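Local coordinates for protein dihydrophenazinedicarboxylate synthase (Burkholderia, PDB 4HMW) that catalyses FMN-dependent oxidations by molecular oxygen in the terminal steps of core phenazine biosynthesis, releasing hydrogen peroxide, at residues S64-I68 / R87-E91; T82-K88 / S140-S146. All coordinates share one frame; numbering follows the deposited sequence. Where two conformers were deposited one is given.

Contact 1: S64-I68 / R87-E91; sequences SSRVI and RKGRE. With FMN (flavin mononucleotide), chain D.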
loop_
_atom_site.group_PDB
_atom_site.type_symbol
_atom_site.label_atom_id
_atom_site.label_comp_id
_atom_site.label_asym_id
_atom_site.label_seq_id
_atom_site.Cartn_x
_atom_site.Cartn_y
_atom_site.Cartn_z
ATOM N N SER B 64 6.130 -3.820 7.455
ATOM C CA SER B 64 4.727 -4.147 7.621
ATOM C C SER B 64 3.879 -3.023 6.994
ATOM O O SER B 64 4.365 -1.933 6.744
ATOM C CB SER B 64 4.387 -4.312 9.101
ATOM O OG SER B 64 4.541 -3.080 9.763
ATOM N N SER B 65 2.631 -3.334 6.683
ATOM C CA SER B 65 1.757 -2.384 6.016
ATOM C C SER B 65 0.301 -2.611 6.411
ATOM O O SER B 65 -0.082 -3.688 6.828
ATOM C CB SER B 65 1.954 -2.400 4.486
ATOM O OG SER B 65 1.800 -3.682 3.933
ATOM N N ARG B 66 -0.479 -1.548 6.303
ATOM C CA ARG B 66 -1.902 -1.558 6.582
ATOM C C ARG B 66 -2.530 -0.302 5.997
ATOM O O ARG B 66 -1.847 0.707 5.736
ATOM C CB ARG B 66 -2.168 -1.603 8.097
ATOM C CG ARG B 66 -1.928 -0.285 8.844
ATOM C CD ARG B 66 -0.495 0.121 8.872
ATOM N NE ARG B 66 0.306 -0.793 9.649
ATOM C CZ ARG B 66 1.636 -0.840 9.675
ATOM N NH1 ARG B 66 2.401 -0.110 8.894
ATOM N NH2 ARG B 66 2.221 -1.655 10.516
ATOM N N VAL B 67 -3.828 -0.347 5.789
ATOM C CA VAL B 67 -4.533 0.818 5.337
ATOM C C VAL B 67 -4.848 1.774 6.515
ATOM O O VAL B 67 -5.229 1.350 7.608
ATOM C CB VAL B 67 -5.900 0.442 4.656
ATOM C CG1 VAL B 67 -6.722 1.713 4.342
ATOM C CG2 VAL B 67 -5.689 -0.444 3.380
ATOM N N ILE B 68 -4.626 3.046 6.261
ATOM C CA ILE B 68 -5.013 4.142 7.133
ATOM C C ILE B 68 -5.819 5.130 6.300
ATOM O O ILE B 68 -5.405 5.456 5.191
ATOM C CB ILE B 68 -3.752 4.882 7.612
ATOM C CG1 ILE B 68 -2.868 3.936 8.396
ATOM C CG2 ILE B 68 -4.116 6.040 8.409
ATOM C CD1 ILE B 68 -3.475 3.503 9.649
ATOM N N ARG B 87 1.244 -2.002 16.216
ATOM C CA ARG B 87 2.452 -2.398 15.525
ATOM C C ARG B 87 3.046 -1.228 14.777
ATOM O O ARG B 87 4.254 -1.012 14.867
ATOM C CB ARG B 87 2.204 -3.569 14.580
ATOM C CG ARG B 87 3.457 -3.974 13.770
ATOM C CD ARG B 87 3.231 -5.212 12.887
ATOM N NE ARG B 87 2.787 -6.372 13.680
ATOM C CZ ARG B 87 3.582 -7.134 14.434
ATOM N NH1 ARG B 87 4.872 -6.874 14.514
ATOM N NH2 ARG B 87 3.098 -8.162 15.127
ATOM N N LYS B 88 2.208 -0.445 14.083
ATOM C CA LYS B 88 2.742 0.679 13.313
ATOM C C LYS B 88 3.328 1.714 14.267
ATOM O O LYS B 88 4.332 2.358 13.962
ATOM C CB LYS B 88 1.672 1.287 12.417
ATOM C CG LYS B 88 0.846 2.377 13.048
ATOM C CD LYS B 88 -0.389 2.688 12.217
ATOM C CE LYS B 88 -1.361 1.514 12.144
ATOM N NZ LYS B 88 -1.854 1.082 13.496
ATOM N N GLY B 89 2.698 1.849 15.428
ATOM C CA GLY B 89 3.093 2.889 16.372
ATOM C C GLY B 89 4.467 2.556 16.946
ATOM O O GLY B 89 5.348 3.419 17.054
ATOM N N ARG B 90 4.661 1.289 17.283
ATOM C CA ARG B 90 5.948 0.855 17.805
ATOM C C ARG B 90 7.011 0.996 16.725
ATOM O O ARG B 90 8.134 1.453 17.005
ATOM C CB ARG B 90 5.852 -0.568 18.333
ATOM C CG ARG B 90 4.911 -0.695 19.552
ATOM C CD ARG B 90 4.816 -2.111 20.141
ATOM N NE ARG B 90 4.382 -3.105 19.144
ATOM C CZ ARG B 90 5.228 -3.845 18.419
ATOM N NH1 ARG B 90 6.545 -3.700 18.581
ATOM N NH2 ARG B 90 4.772 -4.728 17.530
ATOM N N GLU B 91 6.673 0.632 15.486
ATOM C CA GLU B 91 7.675 0.709 14.408
ATOM C C GLU B 91 8.066 2.165 14.113
ATOM O O GLU B 91 9.255 2.465 13.903
ATOM C CB GLU B 91 7.188 -0.048 13.149
ATOM C CG GLU B 91 7.231 -1.579 13.395
ATOM C CD GLU B 91 6.771 -2.480 12.256
ATOM O OE1 GLU B 91 6.471 -1.990 11.152
ATOM O OE2 GLU B 91 6.724 -3.723 12.492
HETATM N N1 FMN D . -6.245 2.180 11.778
HETATM C C2 FMN D . -5.825 3.281 12.477
HETATM O O2 FMN D . -5.150 3.113 13.507
HETATM N N3 FMN D . -6.159 4.556 12.053
HETATM C C4 FMN D . -6.900 4.753 10.913
HETATM O O4 FMN D . -7.168 5.914 10.549
HETATM C C4A FMN D . -7.336 3.639 10.193
HETATM N N5 FMN D . -8.098 3.805 9.058
HETATM C C5A FMN D . -8.488 2.680 8.334
HETATM C C6 FMN D . -9.224 2.854 7.167
HETATM C C7 FMN D . -9.603 1.752 6.412
HETATM C C7M FMN D . -10.425 1.944 5.157
HETATM C C8 FMN D . -9.261 0.469 6.855
HETATM C C8M FMN D . -9.681 -0.740 6.066
HETATM C C9 FMN D . -8.518 0.299 8.030
HETATM C C9A FMN D . -8.128 1.399 8.757
HETATM N N10 FMN D . -7.410 1.224 9.949
HETATM C C10 FMN D . -6.995 2.344 10.624
HETATM C "C1'" FMN D . -7.023 -0.140 10.453
HETATM C "C2'" FMN D . -5.649 -0.526 9.976
HETATM O "O2'" FMN D . -5.729 -1.005 8.642
HETATM C "C3'" FMN D . -5.007 -1.591 10.847
HETATM O "O3'" FMN D . -5.879 -2.690 11.086
HETATM C "C4'" FMN D . -4.516 -0.996 12.166
HETATM O "O4'" FMN D . -4.400 0.394 12.353
HETATM C "C5'" FMN D . -3.608 -1.894 12.957
HETATM O "O5'" FMN D . -2.396 -1.820 12.239
HETATM P P FMN D . -1.000 -2.410 12.790
HETATM O O1P FMN D . -0.454 -1.313 13.648
HETATM O O2P FMN D . -1.313 -3.698 13.552
HETATM O O3P FMN D . -0.172 -2.656 11.534
#
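R66 and K88 form the tight part of this contact. CB of K88 sits over the centre of one face of the R66 guanidinium, 3.5 Å from CZ of R66. The R66 chain bends at chi2 and chi3 (-67° and -66°), which turns the guanidinium back along the strand toward the helix. Its edge then meets the FMN phosphate: NE of R66 donates to O3P of FMN at 2.7 Å, and NH2 of R66 to the same oxygen at 2.8 Å. NH1 of R66 is held by L54 and T56, so the group is fixed in rotation. This is the phosphate site in the FMN-binding split barrel of the pyridoxamine 5'-phosphate oxidase family, where a sheet strand faces the start of a helix. The backbone N of K88 gives O1P of FMN a bond of 2.8 Å. NZ of K88 curls back to O1P and to O4' of the ribityl chain. The positive groups and the helix start probably stabilise the phosphate charge. Two residues before R66, near the start of strand 63-74, OG of S64 donates to OE1 of E91 at 2.6 Å. It meets the carboxylate on its syn side, 30° out of plane. S64 OG also accepts from NH2 of R66, which links E91 to the guanidinium. R87 marks the looser, partly exposed side. Its CD comes no closer than 4.0 Å to OG of S64.

Contact 2: T82-K88 / S140-S146; sequences THSTSRK and SSASHQS. With FMN (flavin mononucleotide), chain D.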
loop_
_atom_site.group_PDB
_atom_site.type_symbol
_atom_site.label_atom_id
_atom_site.label_comp_id
_atom_site.label_asym_id
_atom_site.label_seq_id
_atom_site.Cartn_x
_atom_site.Cartn_y
_atom_site.Cartn_z
ATOM N N THR B 82 -3.762 6.971 15.243
ATOM C CA THR B 82 -3.642 5.562 15.470
ATOM C C THR B 82 -3.283 5.333 16.944
ATOM O O THR B 82 -3.204 6.265 17.706
ATOM C CB THR B 82 -2.576 4.946 14.573
ATOM O OG1 THR B 82 -2.721 3.523 14.631
ATOM C CG2 THR B 82 -1.154 5.359 14.989
ATOM N N HIS B 83 -3.111 4.088 17.345
ATOM C CA HIS B 83 -2.673 3.796 18.707
ATOM C C HIS B 83 -1.159 3.714 18.728
ATOM O O HIS B 83 -0.581 2.997 17.933
ATOM C CB HIS B 83 -3.231 2.475 19.203
ATOM C CG HIS B 83 -4.708 2.493 19.435
ATOM N ND1 HIS B 83 -5.320 1.803 20.452
ATOM C CD2 HIS B 83 -5.708 3.059 18.716
ATOM C CE1 HIS B 83 -6.627 1.994 20.402
ATOM N NE2 HIS B 83 -6.889 2.746 19.346
ATOM N N SER B 84 -0.515 4.445 19.625
ATOM C CA SER B 84 0.955 4.472 19.667
ATOM C C SER B 84 1.524 3.109 19.999
ATOM O O SER B 84 2.686 2.836 19.696
ATOM C CB SER B 84 1.464 5.506 20.669
ATOM O OG SER B 84 1.122 5.137 22.010
ATOM N N THR B 85 0.704 2.251 20.601
ATOM C CA THR B 85 1.141 0.923 21.020
ATOM C C THR B 85 0.800 -0.163 20.024
ATOM O O THR B 85 1.014 -1.360 20.279
ATOM C CB THR B 85 0.510 0.544 22.376
ATOM O OG1 THR B 85 -0.908 0.805 22.318
ATOM C CG2 THR B 85 1.154 1.342 23.485
ATOM N N SER B 86 0.232 0.252 18.900
ATOM C CA SER B 86 -0.034 -0.688 17.823
ATOM C C SER B 86 1.295 -1.088 17.175
ATOM O O SER B 86 2.354 -0.556 17.518
ATOM C CB SER B 86 -0.955 -0.040 16.794
ATOM O OG SER B 86 -0.291 1.007 16.111
ATOM N N ARG B 87 1.244 -2.002 16.216
ATOM C CA ARG B 87 2.452 -2.398 15.525
ATOM C C ARG B 87 3.046 -1.228 14.777
ATOM O O ARG B 87 4.254 -1.012 14.867
ATOM C CB ARG B 87 2.204 -3.569 14.580
ATOM C CG ARG B 87 3.457 -3.974 13.770
ATOM C CD ARG B 87 3.231 -5.212 12.887
ATOM N NE ARG B 87 2.787 -6.372 13.680
ATOM C CZ ARG B 87 3.582 -7.134 14.434
ATOM N NH1 ARG B 87 4.872 -6.874 14.514
ATOM N NH2 ARG B 87 3.098 -8.162 15.127
ATOM N N LYS B 88 2.208 -0.445 14.083
ATOM C CA LYS B 88 2.742 0.679 13.313
ATOM C C LYS B 88 3.328 1.714 14.267
ATOM O O LYS B 88 4.332 2.358 13.962
ATOM C CB LYS B 88 1.672 1.287 12.417
ATOM C CG LYS B 88 0.846 2.377 13.048
ATOM C CD LYS B 88 -0.389 2.688 12.217
ATOM C CE LYS B 88 -1.361 1.514 12.144
ATOM N NZ LYS B 88 -1.854 1.082 13.496
ATOM N N SER B 140 -12.299 2.461 20.731
ATOM C CA SER B 140 -10.889 2.836 20.779
ATOM C C SER B 140 -10.346 2.758 22.214
ATOM O O SER B 140 -9.172 2.455 22.421
ATOM C CB SER B 140 -10.668 4.247 20.245
ATOM O OG SER B 140 -10.845 4.322 18.841
ATOM N N SER B 141 -11.199 3.046 23.200
ATOM C CA SER B 141 -10.792 2.980 24.594
ATOM C C SER B 141 -10.708 1.531 25.076
ATOM O O SER B 141 -9.821 1.193 25.847
ATOM C CB SER B 141 -11.762 3.725 25.488
ATOM O OG SER B 141 -11.777 5.130 25.209
ATOM N N ALA B 142 -11.645 0.706 24.608
ATOM C CA ALA B 142 -11.763 -0.691 25.014
ATOM C C ALA B 142 -10.719 -1.586 24.376
ATOM O O ALA B 142 -10.392 -2.650 24.921
ATOM C CB ALA B 142 -13.159 -1.218 24.715
ATOM N N SER B 143 -10.207 -1.148 23.229
ATOM C CA SER B 143 -9.254 -1.918 22.450
ATOM C C SER B 143 -7.821 -1.416 22.594
ATOM O O SER B 143 -7.569 -0.206 22.512
ATOM C CB SER B 143 -9.629 -1.832 20.970
ATOM O OG SER B 143 -8.686 -2.599 20.216
ATOM N N HIS B 144 -6.880 -2.349 22.759
ATOM C CA HIS B 144 -5.455 -2.061 22.628
ATOM C C HIS B 144 -5.017 -2.541 21.260
ATOM O O HIS B 144 -4.741 -3.706 21.069
ATOM C CB HIS B 144 -4.645 -2.742 23.741
ATOM C CG HIS B 144 -4.761 -2.059 25.067
ATOM N ND1 HIS B 144 -5.818 -2.270 25.926
ATOM C CD2 HIS B 144 -3.966 -1.145 25.663
ATOM C CE1 HIS B 144 -5.659 -1.529 27.009
ATOM N NE2 HIS B 144 -4.536 -0.844 26.884
ATOM N N GLN B 145 -5.016 -1.620 20.311
ATOM C CA GLN B 145 -4.886 -1.999 18.901
ATOM C C GLN B 145 -3.663 -2.870 18.668
ATOM O O GLN B 145 -2.544 -2.514 19.070
ATOM C CB GLN B 145 -4.857 -0.733 18.054
ATOM C CG GLN B 145 -4.878 -0.961 16.541
ATOM C CD GLN B 145 -4.848 0.357 15.817
ATOM O OE1 GLN B 145 -3.872 1.105 15.919
ATOM N NE2 GLN B 145 -5.934 0.680 15.117
ATOM N N SER B 146 -3.906 -4.021 18.034
ATOM C CA SER B 146 -2.870 -4.946 17.582
ATOM C C SER B 146 -2.307 -5.893 18.661
ATOM O O SER B 146 -1.529 -6.788 18.354
ATOM C CB SER B 146 -1.745 -4.201 16.888
ATOM O OG SER B 146 -2.312 -3.420 15.866
HETATM N N1 FMN D . -6.245 2.180 11.778
HETATM C C2 FMN D . -5.825 3.281 12.477
HETATM O O2 FMN D . -5.150 3.113 13.507
HETATM N N3 FMN D . -6.159 4.556 12.053
HETATM C C4 FMN D . -6.900 4.753 10.913
HETATM O O4 FMN D . -7.168 5.914 10.549
HETATM C C4A FMN D . -7.336 3.639 10.193
HETATM N N5 FMN D . -8.098 3.805 9.058
HETATM C C5A FMN D . -8.488 2.680 8.334
HETATM C C6 FMN D . -9.224 2.854 7.167
HETATM C C7 FMN D . -9.603 1.752 6.412
HETATM C C7M FMN D . -10.425 1.944 5.157
HETATM C C8 FMN D . -9.261 0.469 6.855
HETATM C C8M FMN D . -9.681 -0.740 6.066
HETATM C C9 FMN D . -8.518 0.299 8.030
HETATM C C9A FMN D . -8.128 1.399 8.757
HETATM N N10 FMN D . -7.410 1.224 9.949
HETATM C C10 FMN D . -6.995 2.344 10.624
HETATM C "C1'" FMN D . -7.023 -0.140 10.453
HETATM C "C2'" FMN D . -5.649 -0.526 9.976
HETATM O "O2'" FMN D . -5.729 -1.005 8.642
HETATM C "C3'" FMN D . -5.007 -1.591 10.847
HETATM O "O3'" FMN D . -5.879 -2.690 11.086
HETATM C "C4'" FMN D . -4.516 -0.996 12.166
HETATM O "O4'" FMN D . -4.400 0.394 12.353
HETATM C "C5'" FMN D . -3.608 -1.894 12.957
HETATM O "O5'" FMN D . -2.396 -1.820 12.239
HETATM P P FMN D . -1.000 -2.410 12.790
HETATM O O1P FMN D . -0.454 -1.313 13.648
HETATM O O2P FMN D . -1.313 -3.698 13.552
HETATM O O3P FMN D . -0.172 -2.656 11.534
HETATM O O HOH W 1 -9.162 3.261 17.462
HETATM O O HOH W 2 -1.978 -1.525 21.583
HETATM O O HOH W 3 0.441 -7.294 16.042
#
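OG1 of T82 lies 3.0 Å from OE1 of Q145, but its donated hydrogen bond goes to O2 of FMN, 2.7 Å away. NE2 of Q145 reaches that oxygen too, at 3.0 Å. The flavin carbonyl is thus gripped from both segments. At H83 the backbone N makes a weak bond of 3.4 Å to OE1 of Q145. The H83 ring lies under the Q145 chain, with CB of Q145 over one face, 3.7 Å from the ring centroid, in a CH-pi contact. At the ring edge, CE1 of H83 meets O of S143 in plane, with O of S140 near it. NE2 of H83 bonds a water. H83 and S140 probably bind the substrate, as in related oxidases, so the ring probably lines the substrate side of the flavin pocket. A type I turn from H83 to S86 then leads from the strand into helix 87-95. T85 reaches O of Q145 through a water. S86 is the N-cap, and its OG, with chi1 at 68°, lies back over the turn. That OG caps the backbone N of G89, donates to O of H83 at 2.7 Å and accepts from NZ of K88. CA of S86 adds a C-H contact to O of Q145, 3.3 Å away. Beside R87, OG of S146 donates to O2P of FMN at 2.5 Å and also bonds R198 of the second subunit.

In the fold
The centres of contacts 1 and 2 lie 10 Å apart. Both use the start of helix 87-95, and R87 and K88 belong to both. Strands 63-74 and 77-83 follow each other in the chain and are antiparallel neighbours in the sheet. The chain order is 64-68, then 82-88 running into 87-91, then 140-146. Contact 1 sets the helix start against the sheet, and contact 2 sets the turn before it against the loop after helix 134-142. Both bind the same FMN: contact 1 mainly at the phosphate and ribityl chain, contact 2 at the phosphate and the flavin O2. Residues of the second subunit, including Q110 and R198, complete the site, so it lies at the dimer interface.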